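Local coordinates for acetyltransferase (Sinorhizobium meliloti, PDB 4JXQ) that belongs to the GNAT superfamily and acts as a phosphinothricin acetyltransferase, binding acetyl-CoA as the acetyl donor, at the interface of chains A and B. Sequence-based numbering; all coordinates share one arbitrary frame. Chains: chain A/B, Acetyltransferase.

The interface of chains A and B. Residues chain A 75, 86, 123, 159, 161; chain B 75-76, 81.
B:Arg76 reaches toward A:Glu86 and A:Phe75 from an extended backbone, just after B:Phe75 turns the chain with near-helical angles, while A:Glu86, A:Val123, A:Thr159 and A:Phe161 face it from extended strands. The arginine spans the gap because its chain is stretched from CG to NE, and its guanidinium meets the A:Glu86 carboxylate end-on with the two planes nearly coplanar, 6° apart. B:Arg76 NH2 donates to A:Glu86 OE1 at 2.6 Å, the salt bridge, and B:Arg76 NH1 donates to A:Glu86 OE2 at 3.0 Å. Both bonds are nearly straight and use the syn lone pairs, so the fork fixes the rotation of each flat group. Glutamate suits the place because CG lies anti to the backbone N (chi1 177°) and the chain stays extended beyond it, which carries both oxygens to the partner subunit.

B:Arg76 NH2 also donates to the main-chain O of A:Phe75 at 3.1 Å, a more bent bond with the donor tilted from the carbonyl plane. The ring of A:Phe75 lies beside the same nitrogen, CD1 3.3 Å from B:Arg76 NH2, its plane turned 44° from the guanidinium. A:Val123 borders the other nitrogen with its branched methyls, a compact apolar wall that would probably strengthen the ion pair by limiting water.

Aromatic residues continue the contact. Flat apolar rings let A:Phe161 CZ meet B:Phe75 CZ rim to rim at 3.9 Å, while A:Val123 CG1 lies over one face of the A:Phe161 ring, toward the rim. B:Tyr81 offers its face to B:Phe75, and its length brings OH to the methyls A:Thr159 CG2, 3.7 Å away, and A:Val123 CG1; threonine supplies that methyl from a short side chain.

The patch joins strands 84-91, 119-125 and 155-165 of chain A's GNAT fold to the 3-10 helix 79-81 of chain B, with the loop after strand 66-74 contributing on both sides; two-fold symmetry repeats it with chains exchanged, consistent with a dimer.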
ATOM      1  N   PHE A  75       3.278  -5.620  -2.952  1.00  9.63           N
ATOM      2  CA  PHE A  75       2.924  -4.232  -2.628  1.00 10.39           C
ATOM      3  C   PHE A  75       1.525  -4.230  -1.993  1.00  9.91           C
ATOM      4  O   PHE A  75       1.323  -3.734  -0.897  1.00 11.38           O
ATOM      5  CB  PHE A  75       2.943  -3.395  -3.899  1.00 11.46           C
ATOM      6  CG  PHE A  75       2.319  -2.024  -3.710  1.00 12.09           C
ATOM      7  CD1 PHE A  75       2.890  -1.113  -2.868  1.00 15.68           C
ATOM      8  CD2 PHE A  75       1.160  -1.654  -4.341  1.00 12.74           C
ATOM      9  CE1 PHE A  75       2.300   0.156  -2.664  1.00 19.79           C
ATOM     10  CE2 PHE A  75       0.560  -0.435  -4.084  1.00 14.67           C
ATOM     11  CZ  PHE A  75       1.116   0.457  -3.246  1.00 19.01           C
ATOM     12  N   GLU A  86       7.504  -5.610  -3.891  1.00  8.79           N
ATOM     13  CA  GLU A  86       8.076  -4.542  -3.085  1.00  8.67           C
ATOM     14  C   GLU A  86       9.229  -5.091  -2.300  1.00  8.45           C
ATOM     15  O   GLU A  86       9.125  -6.180  -1.711  1.00  9.36           O
ATOM     16  CB  GLU A  86       7.004  -4.014  -2.120  1.00  9.54           C
ATOM     17  CG  GLU A  86       7.524  -2.944  -1.186  1.00  9.67           C
ATOM     18  CD  GLU A  86       6.432  -2.322  -0.320  1.00 11.31           C
ATOM     19  OE1 GLU A  86       5.250  -2.485  -0.623  1.00 16.03           O
ATOM     20  OE2 GLU A  86       6.790  -1.594   0.615  1.00 12.40           O
ATOM     21  N   VAL A 123       9.083   1.487  -1.081  1.00  9.86           N
ATOM     22  CA  VAL A 123       8.329   2.495  -0.308  1.00 10.17           C
ATOM     23  C   VAL A 123       9.238   2.845   0.842  1.00  9.95           C
ATOM     24  O   VAL A 123       9.396   2.048   1.751  1.00 11.91           O
ATOM     25  CB  VAL A 123       6.962   1.945   0.136  1.00 11.01           C
ATOM     26  CG1 VAL A 123       6.255   3.021   0.961  1.00 13.15           C
ATOM     27  CG2 VAL A 123       6.143   1.484  -1.024  1.00 12.20           C
ATOM     28  N   THR A 159       7.383   9.961   2.725  1.00 10.08           N
ATOM     29  CA  THR A 159       7.525   8.584   2.276  1.00  9.38           C
ATOM     30  C   THR A 159       7.805   8.620   0.777  1.00 10.04           C
ATOM     31  O   THR A 159       7.010   9.115   0.006  1.00 10.38           O
ATOM     32  CB  THR A 159       6.242   7.795   2.565  1.00  9.96           C
ATOM     33  OG1 THR A 159       5.899   7.965   3.955  1.00 10.44           O
ATOM     34  CG2 THR A 159       6.457   6.292   2.292  1.00 10.97           C
ATOM     35  N   PHE A 161       8.563   6.970  -2.956  1.00  9.59           N
ATOM     36  CA  PHE A 161       8.183   5.804  -3.792  1.00  9.66           C
ATOM     37  C   PHE A 161       9.130   5.738  -4.969  1.00 10.87           C
ATOM     38  O   PHE A 161       9.314   6.732  -5.677  1.00 11.33           O
ATOM     39  CB  PHE A 161       6.792   5.965  -4.307  1.00 11.81           C
ATOM     40  CG  PHE A 161       5.734   5.656  -3.258  1.00 13.03           C
ATOM     41  CD1 PHE A 161       5.605   6.423  -2.133  1.00 14.74           C
ATOM     42  CD2 PHE A 161       4.931   4.579  -3.359  1.00 17.04           C
ATOM     43  CE1 PHE A 161       4.648   6.139  -1.154  1.00 18.32           C
ATOM     44  CE2 PHE A 161       3.967   4.304  -2.372  1.00 20.81           C
ATOM     45  CZ  PHE A 161       3.894   5.085  -1.291  1.00 21.28           C
TER
ATOM     46  N   PHE B  75      -4.191   3.660   4.457  1.00 11.06           N
ATOM     47  CA  PHE B  75      -3.311   3.306   3.334  1.00 10.59           C
ATOM     48  C   PHE B  75      -2.580   2.025   3.643  1.00 10.60           C
ATOM     49  O   PHE B  75      -2.610   1.088   2.885  1.00 12.77           O
ATOM     50  CB  PHE B  75      -2.333   4.465   3.143  1.00 12.10           C
ATOM     51  CG  PHE B  75      -1.217   4.122   2.174  1.00 12.52           C
ATOM     52  CD1 PHE B  75      -1.456   3.834   0.862  1.00 15.95           C
ATOM     53  CD2 PHE B  75       0.086   4.076   2.626  1.00 12.50           C
ATOM     54  CE1 PHE B  75      -0.413   3.490  -0.003  1.00 19.58           C
ATOM     55  CE2 PHE B  75       1.108   3.696   1.770  1.00 14.52           C
ATOM     56  CZ  PHE B  75       0.864   3.395   0.478  1.00 19.35           C
ATOM     57  N   ARG B  76      -1.943   1.994   4.788  1.00 11.49           N
ATOM     58  CA  ARG B  76      -1.340   0.847   5.417  1.00 13.39           C
ATOM     59  C   ARG B  76      -1.607   1.035   6.950  1.00 12.50           C
ATOM     60  O   ARG B  76      -1.555   2.117   7.466  1.00 15.04           O
ATOM     61  CB  ARG B  76       0.176   0.769   5.124  1.00 14.49           C
ATOM     62  CG  ARG B  76       0.465   0.289   3.736  1.00 15.78           C
ATOM     63  CD  ARG B  76       1.924   0.288   3.356  1.00 17.95           C
ATOM     64  NE  ARG B  76       2.030  -0.410   2.113  1.00 21.17           N
ATOM     65  CZ  ARG B  76       3.152  -0.764   1.472  1.00 18.73           C
ATOM     66  NH1 ARG B  76       4.321  -0.369   1.859  1.00 16.19           N
ATOM     67  NH2 ARG B  76       3.084  -1.487   0.409  1.00 25.63           N
ATOM     68  N   TYR B  81       1.446   5.611  10.040  1.00  9.64           N
ATOM     69  CA  TYR B  81       0.526   6.074   9.017  1.00  9.68           C
ATOM     70  C   TYR B  81      -0.846   6.465   9.563  1.00  9.60           C
ATOM     71  O   TYR B  81      -1.751   6.742   8.800  1.00 10.02           O
ATOM     72  CB  TYR B  81       0.326   4.985   7.967  1.00 10.18           C
ATOM     73  CG  TYR B  81       1.426   4.711   6.970  1.00 10.44           C
ATOM     74  CD1 TYR B  81       1.881   5.688   6.111  1.00 10.72           C
ATOM     75  CD2 TYR B  81       1.967   3.455   6.855  1.00 12.56           C
ATOM     76  CE1 TYR B  81       2.813   5.387   5.132  1.00 11.48           C
ATOM     77  CE2 TYR B  81       2.912   3.146   5.881  1.00 12.94           C
ATOM     78  CZ  TYR B  81       3.319   4.138   5.011  1.00 12.59           C
ATOM     79  OH  TYR B  81       4.230   3.863   4.020  1.00 14.26           O
TER